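Local coordinates for protein nicotinate phosphoribosyltransferase (Porphyromonas gingivalis, PDB 2IM5) that probably catalyses the ATP-assisted joining of nicotinate to phosphoribosyl diphosphate, giving nicotinate ribonucleotide in the first step from nicotinate towards NAD, at residues 88-94 / 115-119; 144-149 / 178-183; 245-250 / 269-275; 252-256 / 387-391. Residue numbers count along the deposited sequence, not the author numbering.

Contact 1 of 4, residues 88-94 / 115-119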
# COMPACT_ATOMS: atom_id res chain seq x y z
N PHE A 88 4.68 11.74 18.22
CA PHE A 88 3.95 12.22 17.05
C PHE A 88 2.48 12.51 17.27
O PHE A 88 1.79 11.78 17.99
CB PHE A 88 4.07 11.19 15.91
CG PHE A 88 3.34 11.59 14.65
CD1 PHE A 88 3.93 12.46 13.74
CD2 PHE A 88 2.07 11.09 14.37
CE1 PHE A 88 3.26 12.83 12.56
CE2 PHE A 88 1.39 11.44 13.20
CZ PHE A 88 2.00 12.32 12.29
N ARG A 89 2.01 13.59 16.64
CA ARG A 89 0.61 13.98 16.71
C ARG A 89 0.19 14.44 15.33
O ARG A 89 0.87 15.26 14.72
CB ARG A 89 0.40 15.12 17.71
CG ARG A 89 0.52 14.71 19.15
CD ARG A 89 -0.55 13.70 19.56
NE ARG A 89 -0.40 13.30 20.95
CZ ARG A 89 0.62 12.57 21.42
NH1 ARG A 89 1.57 12.15 20.60
NH2 ARG A 89 0.69 12.28 22.71
N PHE A 90 -0.91 13.89 14.82
CA PHE A 90 -1.42 14.28 13.52
C PHE A 90 -1.79 15.78 13.57
O PHE A 90 -2.32 16.26 14.58
CB PHE A 90 -2.66 13.46 13.16
CG PHE A 90 -2.35 12.08 12.65
CD1 PHE A 90 -1.97 11.89 11.32
CD2 PHE A 90 -2.43 10.98 13.49
CE1 PHE A 90 -1.68 10.61 10.84
CE2 PHE A 90 -2.13 9.70 13.02
CZ PHE A 90 -1.76 9.51 11.69
N ASP A 91 -1.47 16.51 12.51
CA ASP A 91 -1.79 17.93 12.44
C ASP A 91 -2.83 18.14 11.35
O ASP A 91 -2.51 18.19 10.16
CB ASP A 91 -0.55 18.76 12.12
CG ASP A 91 -0.87 20.24 11.93
OD1 ASP A 91 -2.01 20.65 12.23
OD2 ASP A 91 0.02 20.99 11.49
N PRO A 92 -4.11 18.28 11.76
CA PRO A 92 -5.25 18.47 10.87
C PRO A 92 -5.12 19.59 9.84
O PRO A 92 -5.71 19.51 8.78
CB PRO A 92 -6.41 18.72 11.83
CG PRO A 92 -6.00 17.97 13.05
CD PRO A 92 -4.54 18.32 13.16
N GLU A 93 -4.36 20.64 10.15
CA GLU A 93 -4.26 21.73 9.19
C GLU A 93 -3.43 21.41 7.95
O GLU A 93 -3.38 22.21 7.03
CB GLU A 93 -3.75 23.00 9.87
CG GLU A 93 -2.45 22.88 10.58
CD GLU A 93 -2.14 24.12 11.40
OE1 GLU A 93 -3.06 24.58 12.12
OE2 GLU A 93 -1.00 24.64 11.34
N GLU A 94 -2.80 20.24 7.91
CA GLU A 94 -2.04 19.84 6.73
C GLU A 94 -3.04 19.30 5.70
O GLU A 94 -2.71 19.12 4.52
CB GLU A 94 -1.04 18.71 7.05
CG GLU A 94 0.01 19.03 8.10
CD GLU A 94 0.81 17.80 8.51
OE1 GLU A 94 0.26 16.69 8.39
OE2 GLU A 94 1.98 17.94 8.95
N ARG A 115 5.87 13.39 7.22
CA ARG A 115 4.68 13.57 8.04
C ARG A 115 3.39 13.23 7.29
O ARG A 115 2.64 12.36 7.72
CB ARG A 115 4.57 15.02 8.53
CG ARG A 115 5.60 15.45 9.56
CD ARG A 115 5.22 16.83 10.10
NE ARG A 115 3.93 16.77 10.77
CZ ARG A 115 3.75 16.37 12.02
NH1 ARG A 115 4.79 16.00 12.76
NH2 ARG A 115 2.53 16.28 12.53
N VAL A 116 3.14 13.91 6.17
CA VAL A 116 1.90 13.70 5.42
C VAL A 116 1.68 12.33 4.78
O VAL A 116 0.55 11.97 4.46
CB VAL A 116 1.68 14.80 4.36
CG1 VAL A 116 1.71 16.17 5.04
CG2 VAL A 116 2.72 14.72 3.26
N THR A 117 2.74 11.56 4.58
CA THR A 117 2.55 10.25 3.99
C THR A 117 1.70 9.39 4.93
O THR A 117 0.98 8.49 4.49
CB THR A 117 3.90 9.55 3.72
OG1 THR A 117 3.66 8.33 3.00
CG2 THR A 117 4.63 9.23 5.03
N LEU A 118 1.76 9.68 6.22
CA LEU A 118 1.00 8.92 7.22
C LEU A 118 -0.53 9.13 7.16
O LEU A 118 -1.27 8.34 7.74
CB LEU A 118 1.51 9.26 8.63
CG LEU A 118 3.01 9.06 8.85
CD1 LEU A 118 3.38 9.48 10.26
CD2 LEU A 118 3.39 7.60 8.60
N TRP A 119 -0.98 10.16 6.46
CA TRP A 119 -2.41 10.44 6.33
C TRP A 119 -3.16 9.50 5.39
O TRP A 119 -4.32 9.16 5.63
CB TRP A 119 -2.65 11.87 5.81
CG TRP A 119 -2.46 12.99 6.79
CD1 TRP A 119 -1.50 13.96 6.75
CD2 TRP A 119 -3.30 13.30 7.91
NE1 TRP A 119 -1.69 14.86 7.77
CE2 TRP A 119 -2.79 14.48 8.50
CE3 TRP A 119 -4.44 12.70 8.48
CZ2 TRP A 119 -3.37 15.07 9.63
CZ3 TRP A 119 -5.02 13.29 9.60
CH2 TRP A 119 -4.48 14.47 10.16
O HOH W 1 0.42 15.49 10.67
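Phe88, just past helix 79-87, points toward residues 115-119 and receives Leu118 CD1 over one ring face, a CH-pi contact 4.1 Å from the ring centroid. Its CE1 lies 3.5 Å from Arg115 NH1, over a face of the guanidinium. The CA-to-CB bond of Arg89 points away, and the residue takes part through its backbone: Arg89 O accepts a hydrogen bond from Arg115 NH2 (2.9 Å). Phe90 sets its ring edge against the face of Trp119 in an edge-to-face pair, centroids 4.8 Å apart and planes at 50°, and its CE1 reaches Leu118 CB at 4.1 Å. Asp91 N donates to a bridging water that also accepts from Arg115 NH2 and donates to Glu94 OE1, so one water fastens three polar groups. The Asp91 side chain fits an Asx turn with Glu93 N, and the chain enters the short 3-10 turn 92-94. That turn aims Glu94 back at the other segment, where its carboxylate divides: OE2 forms a salt bridge with Arg115 NE (2.9 Å), while OE1 accepts from Trp119 NE1 (2.7 Å). Met57 touches both Phe90 and Trp119 from outside. The two segments flank the hairpin of strands 95-99 and 105-110, so this aromatic and charged cluster clasps the base of a beta-hairpin in the N-terminal domain of the NAPRTase family.

Contact 2 of 4, residues 144-149 / 178-183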
# COMPACT_ATOMS: atom_id res chain seq x y z
N VAL A 144 -20.28 -12.77 6.50
CA VAL A 144 -18.89 -12.46 6.83
C VAL A 144 -18.28 -13.68 7.52
O VAL A 144 -17.23 -14.17 7.11
CB VAL A 144 -18.79 -11.24 7.77
CG1 VAL A 144 -17.36 -11.03 8.20
CG2 VAL A 144 -19.31 -9.99 7.06
N GLU A 145 -18.95 -14.17 8.56
CA GLU A 145 -18.47 -15.34 9.30
C GLU A 145 -18.23 -16.52 8.37
O GLU A 145 -17.14 -17.10 8.36
CB GLU A 145 -19.50 -15.75 10.36
CG GLU A 145 -19.70 -14.78 11.51
CD GLU A 145 -18.51 -14.75 12.46
OE1 GLU A 145 -17.96 -15.83 12.75
OE2 GLU A 145 -18.14 -13.65 12.93
N GLU A 146 -19.25 -16.85 7.58
CA GLU A 146 -19.20 -17.99 6.66
C GLU A 146 -18.21 -17.94 5.50
O GLU A 146 -17.43 -18.87 5.31
CB GLU A 146 -20.60 -18.26 6.11
CG GLU A 146 -21.51 -18.96 7.12
CD GLU A 146 -22.95 -19.10 6.63
OE1 GLU A 146 -23.15 -19.50 5.45
OE2 GLU A 146 -23.87 -18.82 7.42
N VAL A 147 -18.24 -16.88 4.70
CA VAL A 147 -17.33 -16.80 3.56
C VAL A 147 -15.86 -16.65 3.98
O VAL A 147 -14.97 -17.16 3.31
CB VAL A 147 -17.69 -15.63 2.61
CG1 VAL A 147 -19.11 -15.79 2.11
CG2 VAL A 147 -17.51 -14.29 3.32
N THR A 148 -15.62 -15.96 5.09
CA THR A 148 -14.25 -15.77 5.55
C THR A 148 -13.69 -17.12 5.99
O THR A 148 -12.53 -17.45 5.71
CB THR A 148 -14.19 -14.76 6.72
OG1 THR A 148 -14.82 -13.54 6.32
CG2 THR A 148 -12.74 -14.48 7.10
N ARG A 149 -14.51 -17.90 6.68
CA ARG A 149 -14.06 -19.21 7.12
C ARG A 149 -13.74 -20.07 5.89
O ARG A 149 -12.70 -20.73 5.85
CB ARG A 149 -15.12 -19.91 7.97
CG ARG A 149 -14.75 -21.34 8.29
CD ARG A 149 -15.73 -22.03 9.22
NE ARG A 149 -15.35 -23.43 9.44
CZ ARG A 149 -15.98 -24.27 10.25
NH1 ARG A 149 -17.05 -23.88 10.93
NH2 ARG A 149 -15.54 -25.52 10.37
N ARG A 178 -12.77 -8.52 12.68
CA ARG A 178 -13.38 -9.85 12.76
C ARG A 178 -12.87 -10.78 11.67
O ARG A 178 -12.61 -11.95 11.92
CB ARG A 178 -14.91 -9.74 12.70
CG ARG A 178 -15.64 -11.07 12.81
CD ARG A 178 -15.14 -11.88 14.01
NE ARG A 178 -15.73 -13.22 14.04
CZ ARG A 178 -15.30 -14.21 14.82
NH1 ARG A 178 -14.26 -14.02 15.63
NH2 ARG A 178 -15.90 -15.39 14.79
N VAL A 179 -12.73 -10.26 10.45
CA VAL A 179 -12.24 -11.06 9.33
C VAL A 179 -10.84 -11.58 9.62
O VAL A 179 -10.52 -12.73 9.33
CB VAL A 179 -12.23 -10.24 8.02
CG1 VAL A 179 -11.40 -10.96 6.95
CG2 VAL A 179 -13.66 -10.04 7.51
N THR A 180 -10.00 -10.72 10.21
CA THR A 180 -8.64 -11.09 10.55
C THR A 180 -8.67 -12.19 11.61
O THR A 180 -7.90 -13.15 11.54
CB THR A 180 -7.86 -9.89 11.12
OG1 THR A 180 -7.79 -8.87 10.12
CG2 THR A 180 -6.45 -10.30 11.53
N ASP A 181 -9.57 -12.05 12.57
CA ASP A 181 -9.71 -13.03 13.65
C ASP A 181 -10.10 -14.39 13.09
O ASP A 181 -9.54 -15.42 13.47
CB ASP A 181 -10.77 -12.57 14.64
CG ASP A 181 -10.67 -13.29 15.97
OD1 ASP A 181 -10.29 -14.48 15.97
OD2 ASP A 181 -10.98 -12.67 17.00
N ILE A 182 -11.06 -14.40 12.17
CA ILE A 182 -11.53 -15.63 11.56
C ILE A 182 -10.44 -16.30 10.71
O ILE A 182 -10.23 -17.51 10.80
CB ILE A 182 -12.76 -15.37 10.67
CG1 ILE A 182 -13.91 -14.84 11.54
CG2 ILE A 182 -13.17 -16.65 9.96
CD1 ILE A 182 -15.11 -14.36 10.74
N LEU A 183 -9.76 -15.50 9.90
CA LEU A 183 -8.71 -16.05 9.04
C LEU A 183 -7.60 -16.67 9.89
O LEU A 183 -7.09 -17.74 9.56
CB LEU A 183 -8.15 -14.96 8.13
CG LEU A 183 -9.08 -14.58 6.98
CD1 LEU A 183 -8.54 -13.39 6.20
CD2 LEU A 183 -9.24 -15.78 6.06
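A bidentate salt bridge at the margin of an otherwise apolar helix pair sets this contact apart: Arg178 NE meets Glu145 OE2 at 2.7 Å and Arg178 NH2 meets Glu145 OE1 at 2.9 Å, both nearly straight, with OE2 at the guanidinium edge, near its plane. The motif is helix-helix packing, helix 141-157 against helix 173-186; the short axes run in broadly the same direction, cross at -44° and approach to 9.2 Å. Helix 173-186 belongs to the alpha/beta part of the enzyme, following strand 162-164, whose Ile164 touches Leu183 from beyond the contact. Across the interface Thr148 and Ile182 each point toward the opposite helix. Thr148 CG2 sits 3.6 Å from Ile182 CG2 and 3.7 Å from Leu183 CG, so its methyl fits among the residues of one helix turn. Ile182 in return reaches back along the first helix, with CD1 3.8 Å from Glu145 CA and CG2 3.8 Å from Arg149 N. Val144 CG1 and Val179 CG2, 3.9 Å apart, extend the apolar seam, and Val338 from a loop touches Val144. Arg149 borders the interface with its aliphatic base, while its guanidinium turns to Glu153 in its own helix. The polar end of Thr148 is kept out of the seam: its OG1 donates a 2.6 Å hydrogen bond to Val144 O one turn earlier.

Contact 3 of 4, residues 245-250 / 269-275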
# COMPACT_ATOMS: atom_id res chain seq x y z
N GLY A 245 13.19 -6.76 1.72
CA GLY A 245 13.70 -6.91 0.37
C GLY A 245 12.77 -7.26 -0.79
O GLY A 245 13.10 -8.12 -1.59
N THR A 246 11.63 -6.60 -0.88
CA THR A 246 10.70 -6.85 -1.98
C THR A 246 10.63 -5.56 -2.79
O THR A 246 10.61 -4.48 -2.22
CB THR A 246 9.29 -7.18 -1.49
OG1 THR A 246 9.33 -8.37 -0.70
CG2 THR A 246 8.34 -7.40 -2.66
N VAL A 247 10.60 -5.67 -4.11
CA VAL A 247 10.54 -4.47 -4.92
C VAL A 247 9.40 -4.46 -5.94
O VAL A 247 9.09 -5.49 -6.55
CB VAL A 247 11.89 -4.22 -5.65
CG1 VAL A 247 12.19 -5.37 -6.60
CG2 VAL A 247 11.84 -2.89 -6.40
N LEU A 248 8.77 -3.30 -6.08
CA LEU A 248 7.69 -3.08 -7.03
C LEU A 248 8.35 -2.77 -8.36
O LEU A 248 9.29 -1.98 -8.41
CB LEU A 248 6.82 -1.90 -6.60
CG LEU A 248 5.61 -2.23 -5.74
CD1 LEU A 248 4.98 -0.94 -5.22
CD2 LEU A 248 4.59 -3.02 -6.56
N THR A 249 7.85 -3.36 -9.44
CA THR A 249 8.44 -3.17 -10.75
C THR A 249 7.65 -2.38 -11.79
O THR A 249 8.22 -1.94 -12.78
CB THR A 249 8.76 -4.54 -11.39
OG1 THR A 249 7.53 -5.20 -11.74
CG2 THR A 249 9.53 -5.43 -10.42
N ASP A 250 6.36 -2.18 -11.56
CA ASP A 250 5.53 -1.50 -12.57
C ASP A 250 5.37 0.02 -12.52
O ASP A 250 4.67 0.58 -13.36
CB ASP A 250 4.13 -2.14 -12.56
CG ASP A 250 3.34 -1.80 -11.30
OD1 ASP A 250 3.97 -1.56 -10.25
OD2 ASP A 250 2.09 -1.78 -11.35
N PHE A 269 17.78 -8.48 -3.55
CA PHE A 269 16.35 -8.53 -3.24
C PHE A 269 15.88 -9.97 -3.38
O PHE A 269 16.27 -10.68 -4.30
CB PHE A 269 15.58 -7.62 -4.19
CG PHE A 269 15.73 -6.16 -3.86
CD1 PHE A 269 14.85 -5.54 -2.98
CD2 PHE A 269 16.79 -5.42 -4.38
CE1 PHE A 269 15.03 -4.20 -2.61
CE2 PHE A 269 16.98 -4.09 -4.03
CZ PHE A 269 16.10 -3.47 -3.14
N THR A 270 15.04 -10.41 -2.44
CA THR A 270 14.54 -11.78 -2.45
C THR A 270 13.28 -11.93 -3.26
O THR A 270 12.92 -13.04 -3.65
CB THR A 270 14.23 -12.28 -1.03
OG1 THR A 270 13.24 -11.43 -0.44
CG2 THR A 270 15.48 -12.29 -0.17
N SER A 271 12.59 -10.83 -3.52
CA SER A 271 11.35 -10.93 -4.26
C SER A 271 10.90 -9.68 -5.01
O SER A 271 11.37 -8.57 -4.76
CB SER A 271 10.24 -11.37 -3.31
OG SER A 271 10.22 -10.53 -2.17
N LEU A 272 9.97 -9.90 -5.94
CA LEU A 272 9.39 -8.84 -6.74
C LEU A 272 7.91 -8.83 -6.41
O LEU A 272 7.35 -9.82 -5.95
CB LEU A 272 9.56 -9.15 -8.23
CG LEU A 272 10.96 -9.50 -8.72
CD1 LEU A 272 10.88 -9.95 -10.19
CD2 LEU A 272 11.89 -8.31 -8.56
N ARG A 273 7.27 -7.70 -6.65
CA ARG A 273 5.85 -7.62 -6.40
C ARG A 273 5.10 -7.32 -7.69
O ARG A 273 5.43 -6.37 -8.40
CB ARG A 273 5.54 -6.55 -5.36
CG ARG A 273 4.06 -6.41 -5.12
CD ARG A 273 3.78 -5.52 -3.94
NE ARG A 273 2.37 -5.16 -3.91
CZ ARG A 273 1.83 -4.32 -3.04
NH1 ARG A 273 2.59 -3.75 -2.12
NH2 ARG A 273 0.53 -4.03 -3.10
N HIS A 274 4.11 -8.15 -8.00
CA HIS A 274 3.28 -7.98 -9.19
C HIS A 274 2.03 -7.24 -8.73
O HIS A 274 1.32 -7.72 -7.86
CB HIS A 274 2.87 -9.34 -9.76
CG HIS A 274 1.72 -9.26 -10.72
ND1 HIS A 274 1.85 -8.79 -12.01
CD2 HIS A 274 0.41 -9.55 -10.55
CE1 HIS A 274 0.67 -8.78 -12.59
NE2 HIS A 274 -0.23 -9.23 -11.73
N ASP A 275 1.75 -6.09 -9.33
CA ASP A 275 0.59 -5.32 -8.90
C ASP A 275 -0.30 -4.80 -10.02
O ASP A 275 -1.25 -4.05 -9.77
CB ASP A 275 1.05 -4.16 -8.01
CG ASP A 275 -0.08 -3.57 -7.19
OD1 ASP A 275 -0.76 -4.35 -6.48
OD2 ASP A 275 -0.28 -2.34 -7.25
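Strands 246-248 and 271-274 run parallel, their short axes 4.5 Å apart at closest and inclined at 37°. Thr246 pairs with Ser271 and Val247 with Leu272, at CA-CA distances of 4.7 and 4.9 Å. Val247 supplies both firm backbone bonds: its N donates to Ser271 O (3.1 Å) and its O accepts from Arg273 N (2.9 Å). At the start of the pair Gly245 O takes two weak bonds, from Thr270 N at 3.1 Å and Ser271 N at 3.4 Å. The intervening chain is mainly helical, so this is a beta-alpha-beta crossover between adjacent parallel strands, and within this chain strand 246-248 is the outermost of the parallel sheet in the alpha/beta, TIM-barrel-related region of the enzyme. On the face bearing Thr246, Thr246 OG1 donates to Ser271 OG (2.8 Å), and Leu248 CD2 packs on Arg273 CD at 3.7 Å. The guanidinium of Arg273 finds its polar partners beyond, at Ser305 and Thr210; Asp275 also bonds Ser305 and, weakly, His213, the residue predicted to be autophosphorylated, which is unmodified here. On the other face Val247 CG1 meets Leu272 CD2 at 3.5 Å. Helix 279-292 packs on Leu272, while Met233 of helix 228-240 touches Val247 and Phe269. The ring edge of Phe269 faces Gly245 O, with CD1 3.4 Å from that oxygen.

Contact 4 of 4, residues 252-256 / 387-391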
# COMPACT_ATOMS: atom_id res chain seq x y z
N TYR A 252 7.10 2.50 -13.53
CA TYR A 252 7.29 3.10 -14.84
C TYR A 252 7.30 2.00 -15.88
O TYR A 252 8.06 2.06 -16.84
CB TYR A 252 8.61 3.89 -14.89
CG TYR A 252 8.65 5.01 -13.88
CD1 TYR A 252 7.72 6.06 -13.94
CD2 TYR A 252 9.56 5.00 -12.84
CE1 TYR A 252 7.70 7.05 -12.97
CE2 TYR A 252 9.56 5.99 -11.87
CZ TYR A 252 8.62 7.01 -11.94
OH TYR A 252 8.60 7.98 -10.97
N THR A 253 6.46 0.99 -15.66
CA THR A 253 6.37 -0.14 -16.56
C THR A 253 7.40 -1.20 -16.17
O THR A 253 8.57 -0.88 -15.93
CB THR A 253 6.59 0.31 -18.02
OG1 THR A 253 5.32 0.58 -18.64
CG2 THR A 253 7.38 -0.69 -18.78
N THR A 254 6.97 -2.45 -16.12
CA THR A 254 7.86 -3.55 -15.77
C THR A 254 8.95 -3.79 -16.81
O THR A 254 10.04 -4.24 -16.47
CB THR A 254 7.06 -4.85 -15.52
OG1 THR A 254 6.30 -4.72 -14.31
CG2 THR A 254 7.99 -6.05 -15.38
N ASP A 255 8.66 -3.50 -18.08
CA ASP A 255 9.68 -3.69 -19.12
C ASP A 255 10.87 -2.76 -18.86
O ASP A 255 12.02 -3.15 -19.05
CB ASP A 255 9.11 -3.42 -20.52
CG ASP A 255 8.16 -4.52 -20.99
OD1 ASP A 255 8.19 -5.63 -20.41
OD2 ASP A 255 7.38 -4.29 -21.94
N VAL A 256 10.58 -1.53 -18.43
CA VAL A 256 11.64 -0.57 -18.14
C VAL A 256 12.41 -1.05 -16.91
O VAL A 256 13.64 -1.02 -16.88
CB VAL A 256 11.05 0.83 -17.87
CG1 VAL A 256 12.13 1.73 -17.27
CG2 VAL A 256 10.52 1.43 -19.17
N ASN A 387 8.30 9.60 -23.00
CA ASN A 387 9.33 10.01 -23.96
C ASN A 387 10.73 9.76 -23.38
O ASN A 387 11.62 9.30 -24.08
CB ASN A 387 9.17 11.49 -24.34
CG ASN A 387 7.90 11.75 -25.14
OD1 ASN A 387 7.49 10.92 -25.94
ND2 ASN A 387 7.29 12.92 -24.93
N THR A 388 10.91 10.07 -22.10
CA THR A 388 12.20 9.89 -21.46
C THR A 388 12.61 8.43 -21.43
O THR A 388 13.78 8.09 -21.62
CB THR A 388 12.17 10.42 -20.00
OG1 THR A 388 11.85 11.82 -20.00
CG2 THR A 388 13.52 10.20 -19.32
N LEU A 389 11.65 7.55 -21.18
CA LEU A 389 11.93 6.13 -21.10
C LEU A 389 11.82 5.43 -22.44
O LEU A 389 12.00 4.22 -22.52
CB LEU A 389 10.99 5.48 -20.09
CG LEU A 389 11.15 6.04 -18.67
CD1 LEU A 389 10.03 5.54 -17.77
CD2 LEU A 389 12.51 5.64 -18.13
N GLY A 390 11.54 6.18 -23.50
CA GLY A 390 11.43 5.57 -24.81
C GLY A 390 10.19 4.70 -24.97
O GLY A 390 10.20 3.73 -25.72
N ILE A 391 9.12 5.04 -24.26
CA ILE A 391 7.89 4.29 -24.35
C ILE A 391 6.96 4.91 -25.39
O ILE A 391 6.85 6.16 -25.44
CB ILE A 391 7.16 4.25 -23.00
CG1 ILE A 391 8.04 3.54 -21.96
CG2 ILE A 391 5.81 3.57 -23.14
CD1 ILE A 391 7.49 3.61 -20.55
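The last turn of helix 379-389 begins this segment with Asn387, whose role is internal: its O accepts from Gly390 N at 3.2 Å. Thr388 likewise looks back into its own helix, bonding Leu384 O through OG1. Leu389 is the first to point toward residues 252-256. Its CD1 lies 3.6 Å from Tyr252 CB and its CD2 4.0 Å from Val256 CG1, so the leucine end fills the gap between Tyr252 and the first turn of helix 254-260. Gly390 then leaves the helix with positive phi, 71°, in a Schellman motif, a backbone setting that favours glycine. The reversal brings Ile391, the last modelled residue, round to the same partner: its CD1 is 4.0 Å from Val256 CG2, and also lies 4.1 Å from Tyr252 O and 4.2 Å from Thr253 OG1. The contact is mainly apolar packing, with no hydrogen bond between the segments, over a small area, 184 Å² summed over both sides. Around it, Tyr225 touches Leu389 and stacks edge-to-face with Tyr252, and Leu368 lies against Ile391. Thr254, at the start of helix 254-260, packs on Phe282 and Lys285 of helix 279-292, so the C-terminal helix end rests on a turn that is itself braced against the helix following strand 271-274.

How the contacts relate
From the N terminus, contact 1 closes a short loop around the hairpin of strands 95-99 and 105-110 in the N-terminal domain. Contact 2 follows in series, joining helix 141-157 to helix 173-186 across strand 162-164. Contact 3 closes the crossover from strand 246-248 to strand 271-274. Contact 4 crosses it: residues 252-256 lie between the two segments of contact 3, whereas 387-391 bring the distant C-terminal end to the same side of the chain's centre as contact 3. These two touch, Thr249 OG1 to Thr254 OG1 at 2.9 Å, a probable hydrogen bond. Contacts 2 and 4 are farthest apart, about 41 Å between centres.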